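Local coordinates for SnoN,SnoN (Streptomyces nogalater, PDB 5EQU), which probably acts as an iron- and 2-oxoglutarate-dependent oxygenase of the phytanoyl-CoA dioxygenase family, possibly as an epimerase, at residues P117-K122 / M244-A249; H143-F148 / H219-V224; G154-A159 / S240-D245. One frame throughout, in Å; residues are numbered along the deposited sequence.

The chain is an engineered fusion of two SnoN pieces, 14-202 and 203-305, and each contact joins one piece to the other. From the N terminus, 117-122 opens the loop that 244-249 closes as interaction 1. Residues 143-148 follow and wait for 219-224, so interaction 2 is nested within that loop. Before interaction 2 closes, 154-159 passes by, to be met later by 240-245; interactions 2 and 3 therefore cross. Interactions 1 and 3 both finish on strand 236-245, sharing M244 and D245. Strands 216-220, 157-162, 236-245 and 118-128 lie side by side in this order in the larger antiparallel sheet, while interaction 2 adds the metal-bearing loop after strand 139-142.

Interaction 1: residues P117-K122 / M244-A249. With 5R6 (Nogalamycin RO), chain G.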
loop_
_atom_site.group_PDB
_atom_site.type_symbol
_atom_site.label_atom_id
_atom_site.label_comp_id
_atom_site.label_asym_id
_atom_site.label_seq_id
_atom_site.Cartn_x
_atom_site.Cartn_y
_atom_site.Cartn_z
ATOM N N PRO A 117 4.472 -10.761 14.517
ATOM C CA PRO A 117 3.405 -11.347 13.712
ATOM C C PRO A 117 2.439 -10.291 13.229
ATOM O O PRO A 117 2.259 -9.299 13.900
ATOM C CB PRO A 117 2.709 -12.353 14.680
ATOM C CG PRO A 117 3.636 -12.510 15.836
ATOM C CD PRO A 117 4.428 -11.228 15.916
ATOM N N LEU A 118 1.822 -10.519 12.081
ATOM C CA LEU A 118 0.993 -9.525 11.428
ATOM C C LEU A 118 -0.377 -10.079 11.033
ATOM O O LEU A 118 -0.601 -11.287 10.972
ATOM C CB LEU A 118 1.665 -9.003 10.156
ATOM C CG LEU A 118 3.059 -8.373 10.254
ATOM C CD1 LEU A 118 3.715 -8.253 8.871
ATOM C CD2 LEU A 118 2.985 -6.984 10.886
ATOM N N ARG A 119 -1.275 -9.143 10.753
ATOM C CA ARG A 119 -2.571 -9.401 10.197
ATOM C C ARG A 119 -2.714 -8.544 8.976
ATOM O O ARG A 119 -2.131 -7.447 8.906
ATOM C CB ARG A 119 -3.679 -9.010 11.194
ATOM C CG ARG A 119 -3.850 -10.005 12.316
ATOM C CD ARG A 119 -4.831 -9.532 13.390
ATOM N NE ARG A 119 -4.895 -10.532 14.434
ATOM C CZ ARG A 119 -5.654 -11.629 14.399
ATOM N NH1 ARG A 119 -6.460 -11.909 13.369
ATOM N NH2 ARG A 119 -5.581 -12.475 15.404
ATOM N N LEU A 120 -3.536 -9.000 8.052
ATOM C CA LEU A 120 -3.954 -8.174 6.957
ATOM C C LEU A 120 -4.996 -7.174 7.445
ATOM O O LEU A 120 -5.984 -7.560 8.101
ATOM C CB LEU A 120 -4.591 -9.034 5.879
ATOM C CG LEU A 120 -5.229 -8.304 4.708
ATOM C CD1 LEU A 120 -4.156 -7.630 3.887
ATOM C CD2 LEU A 120 -6.029 -9.281 3.887
ATOM N N PHE A 121 -4.820 -5.912 7.070
ATOM C CA PHE A 121 -5.860 -4.905 7.279
ATOM C C PHE A 121 -6.707 -4.718 6.043
ATOM O O PHE A 121 -7.960 -4.726 6.114
ATOM C CB PHE A 121 -5.239 -3.569 7.709
ATOM C CG PHE A 121 -6.225 -2.444 7.783
ATOM C CD1 PHE A 121 -7.248 -2.477 8.699
ATOM C CD2 PHE A 121 -6.096 -1.322 6.955
ATOM C CE1 PHE A 121 -8.162 -1.438 8.788
ATOM C CE2 PHE A 121 -7.012 -0.277 7.030
ATOM C CZ PHE A 121 -8.050 -0.342 7.957
ATOM N N LYS A 122 -6.036 -4.523 4.904
ATOM C CA LYS A 122 -6.766 -4.377 3.622
ATOM C C LYS A 122 -5.877 -4.655 2.435
ATOM O O LYS A 122 -4.660 -4.557 2.554
ATOM C CB LYS A 122 -7.375 -2.980 3.468
ATOM C CG LYS A 122 -6.354 -1.858 3.293
ATOM C CD LYS A 122 -7.044 -0.497 3.189
ATOM C CE LYS A 122 -6.038 0.633 3.207
ATOM N NZ LYS A 122 -6.685 1.881 2.733
ATOM N N MET A 244 -0.692 -5.029 9.501
ATOM C CA MET A 244 -0.651 -4.433 10.818
ATOM C C MET A 244 -0.201 -5.455 11.845
ATOM O O MET A 244 -0.290 -6.661 11.629
ATOM C CB MET A 244 -2.032 -3.880 11.174
ATOM C CG MET A 244 -3.102 -4.934 11.340
ATOM S SD MET A 244 -4.694 -4.177 11.396
ATOM C CE MET A 244 -5.789 -5.607 11.460
ATOM N N ASP A 245 0.261 -4.951 12.972
ATOM C CA ASP A 245 0.585 -5.756 14.148
ATOM C C ASP A 245 -0.615 -6.682 14.527
ATOM O O ASP A 245 -1.781 -6.276 14.441
ATOM C CB ASP A 245 0.880 -4.795 15.306
ATOM C CG ASP A 245 1.771 -5.397 16.370
ATOM O OD1 ASP A 245 1.252 -6.171 17.187
ATOM O OD2 ASP A 245 2.993 -5.052 16.388
ATOM N N ALA A 246 -0.322 -7.917 14.937
ATOM C CA ALA A 246 -1.343 -8.936 15.126
ATOM C C ALA A 246 -2.299 -8.579 16.267
ATOM O O ALA A 246 -3.395 -9.121 16.331
ATOM C CB ALA A 246 -0.700 -10.297 15.389
ATOM N N THR A 247 -1.846 -7.693 17.156
ATOM C CA THR A 247 -2.586 -7.190 18.307
ATOM C C THR A 247 -3.227 -5.822 18.091
ATOM O O THR A 247 -3.658 -5.228 19.037
ATOM C CB THR A 247 -1.615 -7.039 19.510
ATOM O OG1 THR A 247 -0.543 -6.156 19.161
ATOM C CG2 THR A 247 -1.005 -8.391 19.900
ATOM N N ALA A 248 -3.274 -5.309 16.864
ATOM C CA ALA A 248 -3.799 -3.976 16.597
ATOM C C ALA A 248 -5.259 -3.861 17.014
ATOM O O ALA A 248 -5.983 -4.832 17.011
ATOM C CB ALA A 248 -3.690 -3.673 15.132
ATOM N N ALA A 249 -5.669 -2.660 17.386
ATOM C CA ALA A 249 -7.051 -2.381 17.739
ATOM C C ALA A 249 -7.553 -1.172 16.977
ATOM O O ALA A 249 -6.767 -0.352 16.494
ATOM C CB ALA A 249 -7.188 -2.169 19.236
HETATM C CAR 5R6 G . -4.478 16.264 -3.534
HETATM C CBN 5R6 G . -3.953 17.300 -4.432
HETATM O OAL 5R6 G . -2.501 17.425 -4.215
HETATM C CBR 5R6 G . -4.798 18.611 -4.342
HETATM O OAM 5R6 G . -5.513 18.633 -5.573
HETATM C CBM 5R6 G . -5.920 18.644 -3.235
HETATM C CAB 5R6 G . -6.491 20.026 -2.953
HETATM O OAW 5R6 G . -5.480 18.066 -1.989
HETATM C CBP 5R6 G . -4.776 16.775 -2.106
HETATM O OAX 5R6 G . -5.487 15.696 -1.452
HETATM C CBQ 5R6 G . -6.892 15.304 -1.465
HETATM C CAT 5R6 G . -7.823 15.704 -2.640
HETATM C CBW 5R6 G . -9.289 15.376 -2.245
HETATM C CAE 5R6 G . -10.260 15.582 -3.428
HETATM O OAO 5R6 G . -9.658 16.309 -1.260
HETATM C CBF 5R6 G . -6.992 13.908 -1.162
HETATM C CBB 5R6 G . -5.889 13.159 -0.702
HETATM O OAK 5R6 G . -4.693 13.777 -0.613
HETATM C CBK 5R6 G . -5.933 11.807 -0.329
HETATM C CBH 5R6 G . -4.806 11.127 0.123
HETATM O OAI 5R6 G . -3.697 11.684 0.160
HETATM C CBJ 5R6 G . -4.946 9.783 0.518
HETATM C CBA 5R6 G . -3.839 9.086 0.974
HETATM O OAJ 5R6 G . -2.651 9.749 0.986
HETATM C CAP 5R6 G . -3.928 7.785 1.369
HETATM C CBD 5R6 G . -5.118 7.087 1.298
HETATM C CBX 5R6 G . -5.260 5.744 1.759
HETATM C CAF 5R6 G . -4.604 5.602 3.167
HETATM O OAY 5R6 G . -6.642 5.431 2.092
HETATM C CBS 5R6 G . -4.732 4.698 0.822
HETATM O OAN 5R6 G . -4.894 3.380 1.404
HETATM C CBT 5R6 G . -5.495 4.790 -0.495
HETATM N NBV 5R6 G . -5.101 3.690 -1.375
HETATM C CAD 5R6 G . -5.808 3.773 -2.676
HETATM C CAC 5R6 G . -3.629 3.567 -1.608
HETATM C CAS 5R6 G . -7.039 4.841 -0.261
HETATM C CBO 5R6 G . -7.483 5.665 1.007
HETATM O OAV 5R6 G . -7.408 7.079 0.792
HETATM C CBE 5R6 G . -6.223 7.763 0.834
HETATM C CBL 5R6 G . -6.173 9.109 0.436
HETATM C CBG 5R6 G . -7.293 9.814 -0.021
HETATM O OAH 5R6 G . -8.377 9.261 -0.099
HETATM C CBI 5R6 G . -7.171 11.165 -0.396
HETATM C CAQ 5R6 G . -8.283 11.911 -0.837
HETATM C CBC 5R6 G . -8.230 13.267 -1.220
HETATM C CBU 5R6 G . -9.444 13.939 -1.594
HETATM C CAZ 5R6 G . -10.246 14.158 -0.376
HETATM O OAG 5R6 G . -11.483 14.220 -0.416
HETATM O OAU 5R6 G . -9.572 14.429 0.818
HETATM C CAA 5R6 G . -10.283 15.079 1.908
HETATM O O HOH W 1 -3.334 -11.831 17.430
#
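R119 and M244 hold the end of an antiparallel strand pair, the first in the 14-202 piece of this SnoN fusion and the second in the 203-305 piece. Their backbones are joined both ways, R119 N to M244 O at 2.8 Å and M244 N to R119 O at 2.9 Å, which makes them a hydrogen-bonded pair with both side chains on the same sheet face. The arginine can be followed outward. Its CB lies 4.0 Å from M244 CE; CG then passes A246 CA, and CD comes beside the carbonyl oxygen of A246. The chain, extended from CG to NE, finally brings NE to within 2.8 Å of A246 O, in the carbonyl plane and on a lone pair. At the tip the two amino groups part: NH2 gives a hydrogen to a water that in turn donates to A246 O, and NH1 bonds to F280 O. A long side chain with several N-H donors suits a place where the turn D245-A248, a water and F280 O are all reached. M244 has CG between its backbone N and carbonyl carbon (chi1 66°), and its extended thioether crosses F121 at about a right angle. SD lies 5.1 Å from the centroid of the F121 ring, an oblique Met-aromatic contact, and a flexible side chain with a polarisable sulfur suits this slanted approach. P117 CB packs on A246 CB at 4.0 Å, a small apolar contact just before the strand begins. At the other end K122 runs straight out to hydrogen-bond OAN of the bound nogalamycin RO through NZ (2.7 Å), and E124 pairs with the same amino group. F121 and K122 both face V242, a classic beta bulge in the larger sheet of the cupin-type double-stranded beta-helix, beside the bound nogalamycin RO.

Interaction 2: residues H143-F148 / H219-V224. With FE (Fe (III) ion), chain E; AKG (2-oxoglutaric acid), chain F; 5R6 (Nogalamycin RO), chain G.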
loop_
_atom_site.group_PDB
_atom_site.type_symbol
_atom_site.label_atom_id
_atom_site.label_comp_id
_atom_site.label_asym_id
_atom_site.label_seq_id
_atom_site.Cartn_x
_atom_site.Cartn_y
_atom_site.Cartn_z
ATOM N N HIS A 143 2.273 10.638 3.624
ATOM C CA HIS A 143 2.728 9.932 4.818
ATOM C C HIS A 143 1.505 9.119 5.240
ATOM O O HIS A 143 0.582 9.676 5.863
ATOM C CB HIS A 143 3.048 10.995 5.872
ATOM C CG HIS A 143 3.745 10.490 7.091
ATOM N ND1 HIS A 143 3.079 9.916 8.150
ATOM C CD2 HIS A 143 5.043 10.570 7.465
ATOM C CE1 HIS A 143 3.946 9.626 9.109
ATOM N NE2 HIS A 143 5.149 10.021 8.720
ATOM N N ASP A 144 1.483 7.822 4.920
ATOM C CA ASP A 144 0.279 7.025 5.121
ATOM C C ASP A 144 -0.136 6.770 6.567
ATOM O O ASP A 144 -1.319 6.557 6.813
ATOM C CB ASP A 144 0.403 5.650 4.462
ATOM C CG ASP A 144 0.194 5.689 2.983
ATOM O OD1 ASP A 144 -0.949 6.005 2.613
ATOM O OD2 ASP A 144 1.146 5.320 2.224
ATOM N N ALA A 145 0.827 6.767 7.488
ATOM C CA ALA A 145 0.697 6.140 8.795
ATOM C C ALA A 145 -0.605 6.423 9.506
ATOM O O ALA A 145 -1.378 5.482 9.809
ATOM C CB ALA A 145 1.849 6.514 9.708
ATOM N N PHE A 146 -0.887 7.683 9.757
ATOM C CA PHE A 146 -2.023 7.949 10.608
ATOM C C PHE A 146 -3.341 8.021 9.837
ATOM O O PHE A 146 -4.384 8.198 10.437
ATOM C CB PHE A 146 -1.713 9.097 11.594
ATOM C CG PHE A 146 -0.605 8.725 12.547
ATOM C CD1 PHE A 146 -0.878 7.941 13.664
ATOM C CD2 PHE A 146 0.726 9.008 12.248
ATOM C CE1 PHE A 146 0.137 7.535 14.518
ATOM C CE2 PHE A 146 1.747 8.613 13.106
ATOM C CZ PHE A 146 1.442 7.866 14.244
ATOM N N ALA A 147 -3.304 7.769 8.517
ATOM C CA ALA A 147 -4.540 7.464 7.760
ATOM C C ALA A 147 -5.020 6.009 7.898
ATOM O O ALA A 147 -5.994 5.649 7.246
ATOM C CB ALA A 147 -4.386 7.845 6.292
ATOM N N PHE A 148 -4.351 5.188 8.720
ATOM C CA PHE A 148 -4.759 3.816 8.949
ATOM C C PHE A 148 -5.480 3.761 10.275
ATOM O O PHE A 148 -4.857 4.054 11.308
ATOM C CB PHE A 148 -3.552 2.852 9.023
ATOM C CG PHE A 148 -2.761 2.740 7.748
ATOM C CD1 PHE A 148 -3.379 2.736 6.514
ATOM C CD2 PHE A 148 -1.375 2.621 7.795
ATOM C CE1 PHE A 148 -2.633 2.643 5.350
ATOM C CE2 PHE A 148 -0.617 2.511 6.621
ATOM C CZ PHE A 148 -1.252 2.511 5.402
ATOM N N HIS A 219 7.035 -0.899 2.042
ATOM C CA HIS A 219 7.386 0.344 2.736
ATOM C C HIS A 219 6.685 0.567 4.079
ATOM O O HIS A 219 5.519 0.257 4.252
ATOM C CB HIS A 219 7.226 1.569 1.838
ATOM C CG HIS A 219 5.823 1.908 1.474
ATOM N ND1 HIS A 219 5.232 1.468 0.312
ATOM C CD2 HIS A 219 4.901 2.702 2.086
ATOM C CE1 HIS A 219 4.004 1.959 0.229
ATOM N NE2 HIS A 219 3.787 2.727 1.281
ATOM N N HIS A 220 7.462 1.116 5.004
ATOM C CA HIS A 220 7.046 1.521 6.339
ATOM C C HIS A 220 5.981 2.631 6.264
ATOM O O HIS A 220 5.954 3.450 5.345
ATOM C CB HIS A 220 8.291 1.991 7.095
ATOM C CG HIS A 220 8.158 2.069 8.580
ATOM N ND1 HIS A 220 7.497 3.094 9.204
ATOM C CD2 HIS A 220 8.700 1.319 9.568
ATOM C CE1 HIS A 220 7.579 2.942 10.513
ATOM N NE2 HIS A 220 8.310 1.876 10.765
ATOM N N ALA A 221 5.073 2.607 7.216
ATOM C CA ALA A 221 3.945 3.565 7.274
ATOM C C ALA A 221 4.371 5.051 7.357
ATOM O O ALA A 221 3.700 5.947 6.829
ATOM C CB ALA A 221 3.056 3.196 8.449
ATOM N N ARG A 222 5.486 5.297 8.024
ATOM C CA ARG A 222 6.104 6.635 8.110
ATOM C C ARG A 222 7.016 7.060 6.941
ATOM O O ARG A 222 7.523 8.165 6.970
ATOM C CB ARG A 222 6.900 6.735 9.427
ATOM C CG ARG A 222 6.008 6.777 10.647
ATOM C CD ARG A 222 6.800 6.665 11.918
ATOM N NE ARG A 222 6.041 7.229 13.031
ATOM C CZ ARG A 222 5.653 6.595 14.148
ATOM N NH1 ARG A 222 5.969 5.324 14.400
ATOM N NH2 ARG A 222 4.985 7.289 15.077
ATOM N N THR A 223 7.221 6.196 5.933
ATOM C CA THR A 223 8.087 6.501 4.817
ATOM C C THR A 223 7.348 7.367 3.821
ATOM O O THR A 223 6.280 7.001 3.362
ATOM C CB THR A 223 8.585 5.212 4.091
ATOM O OG1 THR A 223 9.348 4.405 4.994
ATOM C CG2 THR A 223 9.506 5.577 2.967
ATOM N N VAL A 224 7.934 8.507 3.467
ATOM C CA VAL A 224 7.305 9.416 2.533
ATOM C C VAL A 224 7.518 8.863 1.140
ATOM O O VAL A 224 8.651 8.491 0.774
ATOM C CB VAL A 224 7.911 10.845 2.611
ATOM C CG1 VAL A 224 7.416 11.733 1.471
ATOM C CG2 VAL A 224 7.575 11.479 3.943
HETATM FE FE FE E . 0.840 5.664 0.251
HETATM C C1 AKG F . 0.645 3.281 -1.115
HETATM O O1 AKG F . 0.402 2.105 -1.483
HETATM O O2 AKG F . 0.956 3.535 0.068
HETATM C C2 AKG F . 0.589 4.369 -2.107
HETATM O O5 AKG F . 0.586 5.567 -1.770
HETATM C C3 AKG F . 0.497 3.919 -3.564
HETATM C C4 AKG F . 0.529 5.079 -4.552
HETATM C C5 AKG F . 0.375 4.670 -6.005
HETATM O O3 AKG F . 0.346 5.590 -6.858
HETATM O O4 AKG F . 0.236 3.451 -6.301
HETATM C CAR 5R6 G . -4.478 16.264 -3.534
HETATM C CBN 5R6 G . -3.953 17.300 -4.432
HETATM O OAL 5R6 G . -2.501 17.425 -4.215
HETATM C CBR 5R6 G . -4.798 18.611 -4.342
HETATM O OAM 5R6 G . -5.513 18.633 -5.573
HETATM C CBM 5R6 G . -5.920 18.644 -3.235
HETATM C CAB 5R6 G . -6.491 20.026 -2.953
HETATM O OAW 5R6 G . -5.480 18.066 -1.989
HETATM C CBP 5R6 G . -4.776 16.775 -2.106
HETATM O OAX 5R6 G . -5.487 15.696 -1.452
HETATM C CBQ 5R6 G . -6.892 15.304 -1.465
HETATM C CAT 5R6 G . -7.823 15.704 -2.640
HETATM C CBW 5R6 G . -9.289 15.376 -2.245
HETATM C CAE 5R6 G . -10.260 15.582 -3.428
HETATM O OAO 5R6 G . -9.658 16.309 -1.260
HETATM C CBF 5R6 G . -6.992 13.908 -1.162
HETATM C CBB 5R6 G . -5.889 13.159 -0.702
HETATM O OAK 5R6 G . -4.693 13.777 -0.613
HETATM C CBK 5R6 G . -5.933 11.807 -0.329
HETATM C CBH 5R6 G . -4.806 11.127 0.123
HETATM O OAI 5R6 G . -3.697 11.684 0.160
HETATM C CBJ 5R6 G . -4.946 9.783 0.518
HETATM C CBA 5R6 G . -3.839 9.086 0.974
HETATM O OAJ 5R6 G . -2.651 9.749 0.986
HETATM C CAP 5R6 G . -3.928 7.785 1.369
HETATM C CBD 5R6 G . -5.118 7.087 1.298
HETATM C CBX 5R6 G . -5.260 5.744 1.759
HETATM C CAF 5R6 G . -4.604 5.602 3.167
HETATM O OAY 5R6 G . -6.642 5.431 2.092
HETATM C CBS 5R6 G . -4.732 4.698 0.822
HETATM O OAN 5R6 G . -4.894 3.380 1.404
HETATM C CBT 5R6 G . -5.495 4.790 -0.495
HETATM N NBV 5R6 G . -5.101 3.690 -1.375
HETATM C CAD 5R6 G . -5.808 3.773 -2.676
HETATM C CAC 5R6 G . -3.629 3.567 -1.608
HETATM C CAS 5R6 G . -7.039 4.841 -0.261
HETATM C CBO 5R6 G . -7.483 5.665 1.007
HETATM O OAV 5R6 G . -7.408 7.079 0.792
HETATM C CBE 5R6 G . -6.223 7.763 0.834
HETATM C CBL 5R6 G . -6.173 9.109 0.436
HETATM C CBG 5R6 G . -7.293 9.814 -0.021
HETATM O OAH 5R6 G . -8.377 9.261 -0.099
HETATM C CBI 5R6 G . -7.171 11.165 -0.396
HETATM C CAQ 5R6 G . -8.283 11.911 -0.837
HETATM C CBC 5R6 G . -8.230 13.267 -1.220
HETATM C CBU 5R6 G . -9.444 13.939 -1.594
HETATM C CAZ 5R6 G . -10.246 14.158 -0.376
HETATM O OAG 5R6 G . -11.483 14.220 -0.416
HETATM O OAU 5R6 G . -9.572 14.429 0.818
HETATM C CAA 5R6 G . -10.283 15.079 1.908
HETATM O O HOH W 2 3.853 6.305 4.332
HETATM O O HOH W 3 -1.180 5.547 0.265
#
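H143 and R222 lie side by side where the loop carrying the iron ligand D144, of the 14-202 piece, meets the type I turn H220-T223 of the 203-305 piece. This is the edge of the two-histidine, one-carboxylate iron site of the cupin fold, completed by H142 and H225. R222 CA sits over one face of the H143 ring, 4.0 Å from its centroid, in a CH-pi contact. With CG anti to the backbone N (chi1 -170°), the imidazole reaches the turn, and R222 CB and CG pack along its CE1-NE2 side. With a leucine here the flat ring face is gone, and R222 CA and the first carbons of its side chain would probably be left without a surface to pack on. Farther out, R222 NE is held by D184, and NH2 meets the edge of the F146 ring, 3.7 Å from CZ. A221 is small enough for its CB to come to 3.7 Å from A145 CB, while its carbonyl O takes a weak hydrogen bond from A145 N. A water links D144 N to A221 O and T223 O, behind the carboxylate whose OD2 binds the iron at 2.0 Å.

Interaction 3: residues G154-A159 / S240-D245; sequences GTALTA and SAVYMD. With AKG (2-oxoglutaric acid), chain F.
Y243 N gives its hydrogen to L157 O at 2.8 Å, the shortest polar bond between the strands, and Y243 O receives L157 N in return. Two residues along, A159 and A241 exchange a second pair of bonds, with A159 N to A241 O at 2.9 Å. These antiparallel hydrogen-bonded pairs join the 14-202 piece of the fusion to the 203-305 piece, and between them T158 and V242 form a non-hydrogen-bonded pair. L157, A159 and Y243 share one sheet face. L157 CD2 touches Y243 CD2 at 3.8 Å, while A159 CB lies in the plane of the tyrosine ring, 3.8 Å from CE2; a methyl is small enough to leave room for that broad edge. The hydroxyl of Y243 reaches A101 O, and helix 104-114 covers L157 and the ring. At the end of the pair, S240 OG stands anti to its own backbone N (chi1 177°), with T158 CG2 close against it. S240 OG donates to O1 of 2-oxoglutarate (AKG O1) at 2.9 Å. A serine suits this place, offering a short hydroxyl just long enough to reach the carboxylate. The arrangement is a central strand pairing of the double-stranded beta-helix, whose S240 end contributes to the 2-oxoglutarate site, with T139, W160 and R236.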
loop_
_atom_site.group_PDB
_atom_site.type_symbol
_atom_site.label_atom_id
_atom_site.label_comp_id
_atom_site.label_asym_id
_atom_site.label_seq_id
_atom_site.Cartn_x
_atom_site.Cartn_y
_atom_site.Cartn_z
ATOM N N GLY A 154 1.535 3.568 13.245
ATOM C CA GLY A 154 2.890 4.081 13.104
ATOM C C GLY A 154 3.957 3.056 12.694
ATOM O O GLY A 154 5.077 3.443 12.425
ATOM N N THR A 155 3.623 1.754 12.739
ATOM C CA THR A 155 4.550 0.701 12.382
ATOM C C THR A 155 3.997 -0.263 11.327
ATOM O O THR A 155 4.591 -1.300 11.071
ATOM C CB THR A 155 5.097 -0.039 13.615
ATOM O OG1 THR A 155 4.061 -0.757 14.264
ATOM C CG2 THR A 155 5.776 0.919 14.589
ATOM N N ALA A 156 2.908 0.129 10.671
ATOM C CA ALA A 156 2.302 -0.651 9.638
ATOM C C ALA A 156 3.293 -0.790 8.450
ATOM O O ALA A 156 4.294 -0.081 8.369
ATOM C CB ALA A 156 0.995 0.011 9.202
ATOM N N LEU A 157 2.981 -1.676 7.520
ATOM C CA LEU A 157 3.888 -1.983 6.407
ATOM C C LEU A 157 3.017 -2.297 5.232
ATOM O O LEU A 157 1.997 -3.019 5.394
ATOM C CB LEU A 157 4.752 -3.167 6.841
ATOM C CG LEU A 157 5.620 -4.015 5.950
ATOM C CD1 LEU A 157 6.583 -4.829 6.796
ATOM C CD2 LEU A 157 4.783 -4.988 5.149
ATOM N N THR A 158 3.387 -1.751 4.070
ATOM C CA THR A 158 2.591 -1.858 2.829
ATOM C C THR A 158 3.362 -2.656 1.740
ATOM O O THR A 158 4.531 -2.377 1.491
ATOM C CB THR A 158 2.173 -0.493 2.313
ATOM O OG1 THR A 158 1.275 0.119 3.258
ATOM C CG2 THR A 158 1.403 -0.593 1.014
ATOM N N ALA A 159 2.715 -3.666 1.133
ATOM C CA ALA A 159 3.334 -4.423 0.048
ATOM C C ALA A 159 2.661 -3.962 -1.200
ATOM O O ALA A 159 1.465 -4.099 -1.317
ATOM C CB ALA A 159 3.153 -5.912 0.232
ATOM N N SER A 240 -2.003 -3.016 -3.573
ATOM C CA SER A 240 -1.347 -2.475 -2.370
ATOM C C SER A 240 -2.064 -3.047 -1.178
ATOM O O SER A 240 -3.270 -2.895 -1.069
ATOM C CB SER A 240 -1.451 -0.960 -2.343
ATOM O OG SER A 240 -0.880 -0.471 -1.148
ATOM N N ALA A 241 -1.316 -3.732 -0.323
ATOM C CA ALA A 241 -1.855 -4.419 0.814
ATOM C C ALA A 241 -1.195 -3.861 2.052
ATOM O O ALA A 241 0.030 -3.737 2.119
ATOM C CB ALA A 241 -1.603 -5.915 0.739
ATOM N N VAL A 242 -2.020 -3.533 3.038
ATOM C CA VAL A 242 -1.540 -3.030 4.310
ATOM C C VAL A 242 -1.578 -4.148 5.360
ATOM O O VAL A 242 -2.607 -4.822 5.538
ATOM C CB VAL A 242 -2.431 -1.857 4.801
ATOM C CG1 VAL A 242 -1.942 -1.312 6.136
ATOM C CG2 VAL A 242 -2.495 -0.773 3.750
ATOM N N TYR A 243 -0.470 -4.259 6.096
ATOM C CA TYR A 243 -0.307 -5.225 7.152
ATOM C C TYR A 243 -0.074 -4.501 8.455
ATOM O O TYR A 243 0.643 -3.486 8.515
ATOM C CB TYR A 243 0.870 -6.170 6.820
ATOM C CG TYR A 243 0.667 -6.898 5.500
ATOM C CD1 TYR A 243 -0.289 -7.879 5.377
ATOM C CD2 TYR A 243 1.436 -6.595 4.375
ATOM C CE1 TYR A 243 -0.499 -8.553 4.175
ATOM C CE2 TYR A 243 1.223 -7.247 3.161
ATOM C CZ TYR A 243 0.260 -8.239 3.060
ATOM O OH TYR A 243 0.040 -8.889 1.853
ATOM N N MET A 244 -0.692 -5.029 9.501
ATOM C CA MET A 244 -0.651 -4.433 10.818
ATOM C C MET A 244 -0.201 -5.455 11.845
ATOM O O MET A 244 -0.290 -6.661 11.629
ATOM C CB MET A 244 -2.032 -3.880 11.174
ATOM C CG MET A 244 -3.102 -4.934 11.340
ATOM S SD MET A 244 -4.694 -4.177 11.396
ATOM C CE MET A 244 -5.789 -5.607 11.460
ATOM N N ASP A 245 0.261 -4.951 12.972
ATOM C CA ASP A 245 0.585 -5.756 14.148
ATOM C C ASP A 245 -0.615 -6.682 14.527
ATOM O O ASP A 245 -1.781 -6.276 14.441
ATOM C CB ASP A 245 0.880 -4.795 15.306
ATOM C CG ASP A 245 1.771 -5.397 16.370
ATOM O OD1 ASP A 245 1.252 -6.171 17.187
ATOM O OD2 ASP A 245 2.993 -5.052 16.388
HETATM C C1 AKG F . 0.645 3.281 -1.115
HETATM O O1 AKG F . 0.402 2.105 -1.483
HETATM O O2 AKG F . 0.956 3.535 0.068
HETATM C C2 AKG F . 0.589 4.369 -2.107
HETATM O O5 AKG F . 0.586 5.567 -1.770
HETATM C C3 AKG F . 0.497 3.919 -3.564
HETATM C C4 AKG F . 0.529 5.079 -4.552
HETATM C C5 AKG F . 0.375 4.670 -6.005
HETATM O O3 AKG F . 0.346 5.590 -6.858
HETATM O O4 AKG F . 0.236 3.451 -6.301
#